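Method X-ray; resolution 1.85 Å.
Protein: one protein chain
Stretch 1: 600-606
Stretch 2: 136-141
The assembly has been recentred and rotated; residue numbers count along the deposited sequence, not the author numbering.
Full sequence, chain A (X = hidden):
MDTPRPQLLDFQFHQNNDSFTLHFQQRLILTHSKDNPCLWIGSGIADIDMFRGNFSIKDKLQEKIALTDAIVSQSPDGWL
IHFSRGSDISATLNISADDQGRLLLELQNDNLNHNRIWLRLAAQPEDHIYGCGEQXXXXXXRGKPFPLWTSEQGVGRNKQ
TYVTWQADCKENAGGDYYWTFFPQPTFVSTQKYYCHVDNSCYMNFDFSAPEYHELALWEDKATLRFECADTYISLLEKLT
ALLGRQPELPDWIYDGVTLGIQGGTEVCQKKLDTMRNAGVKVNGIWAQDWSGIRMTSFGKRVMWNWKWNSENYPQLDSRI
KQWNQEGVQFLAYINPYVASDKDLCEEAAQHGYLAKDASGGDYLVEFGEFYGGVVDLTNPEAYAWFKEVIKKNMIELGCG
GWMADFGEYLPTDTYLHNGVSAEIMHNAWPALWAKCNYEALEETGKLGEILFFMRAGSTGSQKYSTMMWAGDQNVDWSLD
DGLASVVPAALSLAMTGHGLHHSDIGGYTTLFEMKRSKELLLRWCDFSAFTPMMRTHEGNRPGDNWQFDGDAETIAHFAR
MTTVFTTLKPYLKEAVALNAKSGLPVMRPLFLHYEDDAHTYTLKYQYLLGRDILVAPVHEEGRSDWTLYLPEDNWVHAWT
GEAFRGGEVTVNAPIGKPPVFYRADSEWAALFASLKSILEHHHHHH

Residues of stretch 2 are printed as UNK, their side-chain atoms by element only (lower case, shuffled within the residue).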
# COMPACT_ATOMS: atom_id res chain seq x y z
N THR A 600 9.34 -21.54 1.08
CA THR A 600 9.20 -20.12 1.56
C THR A 600 8.51 -19.23 0.48
O THR A 600 7.95 -18.18 0.82
CB THR A 600 10.49 -19.47 1.93
OG1 THR A 600 11.38 -19.33 0.79
CG2 THR A 600 11.20 -20.22 3.12
N TYR A 601 8.45 -19.72 -0.77
CA TYR A 601 7.93 -18.91 -1.89
C TYR A 601 6.45 -18.89 -1.89
O TYR A 601 5.84 -18.06 -2.57
CB TYR A 601 8.53 -19.38 -3.26
CG TYR A 601 10.03 -19.11 -3.37
CD1 TYR A 601 10.99 -20.03 -2.91
CD2 TYR A 601 10.50 -17.96 -3.96
CE1 TYR A 601 12.34 -19.75 -2.99
CE2 TYR A 601 11.85 -17.67 -4.06
CZ TYR A 601 12.79 -18.59 -3.57
OH TYR A 601 14.11 -18.24 -3.71
N THR A 602 5.81 -19.83 -1.19
CA THR A 602 4.38 -19.93 -1.24
C THR A 602 3.71 -19.45 0.09
O THR A 602 2.53 -19.59 0.22
CB THR A 602 3.93 -21.38 -1.54
OG1 THR A 602 4.42 -22.23 -0.55
CG2 THR A 602 4.43 -21.85 -2.93
N LEU A 603 4.50 -18.99 1.05
CA LEU A 603 4.01 -18.52 2.31
C LEU A 603 3.34 -17.13 2.05
O LEU A 603 3.86 -16.29 1.28
CB LEU A 603 5.12 -18.37 3.34
CG LEU A 603 5.86 -19.67 3.75
CD1 LEU A 603 7.02 -19.31 4.64
CD2 LEU A 603 4.93 -20.65 4.40
N LYS A 604 2.26 -16.92 2.76
CA LYS A 604 1.45 -15.63 2.70
C LYS A 604 1.31 -14.93 4.04
O LYS A 604 1.11 -13.70 4.07
CB LYS A 604 -0.01 -15.98 2.21
CG LYS A 604 -0.01 -16.67 0.90
CD LYS A 604 -1.40 -17.22 0.49
CE LYS A 604 -2.28 -16.05 0.23
NZ LYS A 604 -3.41 -16.53 -0.62
N TYR A 605 1.31 -15.70 5.15
CA TYR A 605 0.84 -15.21 6.49
C TYR A 605 1.97 -15.22 7.57
O TYR A 605 1.70 -15.16 8.75
CB TYR A 605 -0.42 -15.97 6.90
CG TYR A 605 -1.54 -15.81 5.88
CD1 TYR A 605 -2.07 -14.52 5.59
CD2 TYR A 605 -2.07 -16.90 5.19
CE1 TYR A 605 -3.06 -14.35 4.64
CE2 TYR A 605 -3.09 -16.74 4.26
CZ TYR A 605 -3.57 -15.46 3.98
OH TYR A 605 -4.55 -15.31 3.00
N GLN A 606 3.23 -15.23 7.12
CA GLN A 606 4.37 -15.03 7.97
C GLN A 606 5.46 -14.31 7.25
O GLN A 606 5.49 -14.21 6.02
CB GLN A 606 4.85 -16.41 8.50
CG GLN A 606 5.23 -17.39 7.48
CD GLN A 606 5.82 -18.66 8.11
OE1 GLN A 606 5.08 -19.60 8.46
NE2 GLN A 606 7.11 -18.64 8.37
N UNK A 136 -3.84 -7.96 -1.14
CA UNK A 136 -4.35 -8.42 0.15
C UNK A 136 -4.83 -9.87 0.20
O UNK A 136 -5.02 -10.39 1.30
c UNK A 136 -4.98 -5.09 0.02
c UNK A 136 -4.64 -4.50 2.68
c UNK A 136 -4.46 -3.52 1.69
c UNK A 136 -4.63 -3.82 0.36
c UNK A 136 -4.95 -5.77 2.32
c UNK A 136 -5.10 -6.10 0.98
c UNK A 136 -5.51 -7.47 0.56
N UNK A 137 -5.13 -10.51 -0.94
CA UNK A 137 -5.53 -11.91 -0.98
C UNK A 137 -4.46 -12.89 -1.47
O UNK A 137 -4.53 -14.10 -1.19
c UNK A 137 -6.76 -12.09 -1.91
o UNK A 137 -7.90 -11.39 -1.42
N UNK A 138 -3.49 -12.38 -2.22
CA UNK A 138 -2.42 -13.19 -2.81
C UNK A 138 -1.12 -12.47 -2.56
O UNK A 138 -1.09 -11.22 -2.60
c UNK A 138 -6.13 -14.61 -5.18
c UNK A 138 -5.05 -13.79 -4.97
c UNK A 138 -3.69 -15.67 -4.38
c UNK A 138 -3.80 -14.30 -4.60
o UNK A 138 -7.14 -16.72 -5.19
c UNK A 138 -2.64 -13.37 -4.32
c UNK A 138 -4.80 -16.52 -4.53
c UNK A 138 -6.02 -15.96 -4.97
N UNK A 139 -0.05 -13.23 -2.27
CA UNK A 139 1.28 -12.63 -2.32
C UNK A 139 1.91 -13.14 -3.59
O UNK A 139 2.18 -12.34 -4.52
c UNK A 139 5.85 -12.93 -0.60
c UNK A 139 3.90 -11.24 -1.64
c UNK A 139 6.21 -11.67 -1.16
c UNK A 139 3.52 -12.49 -1.07
c UNK A 139 4.53 -13.32 -0.54
c UNK A 139 5.24 -10.84 -1.73
c UNK A 139 2.09 -12.95 -1.03
N UNK A 140 2.20 -14.46 -3.65
CA UNK A 140 2.52 -15.07 -4.97
C UNK A 140 1.33 -14.84 -5.85
O UNK A 140 0.24 -15.33 -5.56
c UNK A 140 3.16 -17.23 -6.14
o UNK A 140 3.41 -16.62 -7.17
o UNK A 140 3.22 -18.45 -6.09
c UNK A 140 2.76 -16.53 -4.82
N UNK A 141 1.50 -14.13 -6.97
CA UNK A 141 0.40 -13.83 -7.88
C UNK A 141 0.19 -14.84 -9.01
O UNK A 141 -0.79 -14.79 -9.81
c UNK A 141 1.19 -9.98 -8.30
c UNK A 141 0.96 -11.27 -7.58
c UNK A 141 0.68 -12.45 -8.51
c UNK A 141 -0.13 -11.11 -6.57
O HOH W 1 -5.22 -12.83 2.60
O HOH W 2 2.92 -16.45 -1.48

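Position 136 carries seven side-chain carbons and no heteroatom: one carbon leads from CA into a closed ring of six. Its CA-to-CB bond points away from stretch 1, and its side chain makes no contact there. An all-carbon six-membered ring on a single methylene identifies Phe136. What it offers stretch 1 is its backbone: water 1 donates a hydrogen bond to O of Phe136 (2.8 Å) and accepts one from OH of Tyr605 (2.6 Å), so the tyrosine hydroxyl reaches this loop through solvent.

Position 137 has two side-chain atoms, a carbon followed by an oxygen, without branching. A lone hydroxyl on CB, with no second carbon beside it, gives Ser137. Its CA-to-CB bond also points away, and OG is hydrogen-bonded elsewhere in the structure. Again the main chain makes the contact: NZ of Lys604 donates a hydrogen bond to O of Ser137 at 2.7 Å.

Position 138 shows eight side-chain atoms: one carbon, then a six-carbon ring bearing an oxygen on the ring carbon farthest from CB. Although CA-to-CB points away, a ring carbon lies near NZ of Lys604. The para hydroxyl separates this residue from a plain phenyl ring and makes it Tyr138. The distance from NZ of Lys604 to CD1 of Tyr138 is 3.9 Å. The amine lies oblique to the ring, and the pair is a close contact only; the hydrogen bond of NZ goes to O of Ser137.

Position 139 repeats the pattern of one carbon and a six-carbon ring without oxygen. Here CA-to-CB points toward stretch 1, with chi1 in t (174°), and a ring carbon approaches O of Leu603, which sits at the ring edge, near the ring plane. The residue is therefore Phe139, and its CD2 comes to 3.5 Å from O of Leu603. The closest CA pair is also here, CA of Phe139 and CA of Lys604, 5.9 Å apart.

Position 140 has two carbons in line, the second carrying two oxygens. CB points toward stretch 1 and lies 4.1 Å from O of Tyr601. A carboxylate one methylene from the backbone makes this Asp140, but both carboxylate oxygens have hydrogen-bond partners outside the two stretches. The backbone supplies the polar link, as water 2 accepts from N of Asp140 (3.0 Å) and donates to O of Leu603 (2.9 Å).

Position 141 holds four carbons, forked at the second, and they are out of reach of stretch 1. This is the isobutyl group of Leu141.

The contact is small, burying 269 Å² in total, and its end-to-end directions differ by 158°, close to antiparallel. Lys604 has the largest covered area, 72 Å²; its CA-to-CB bond runs sideways, yet with chi1 in m, chi2 and chi4 in t and a bend at chi3 (68°, p), its end comes nearer and NZ reaches O of Ser137. That direct bond and the two water bridges all meet stretch 2 at main-chain atoms, while the ring of Phe139 sets its edge against O of Leu603.

Stretch 2, residues 136-141: FSYFDL
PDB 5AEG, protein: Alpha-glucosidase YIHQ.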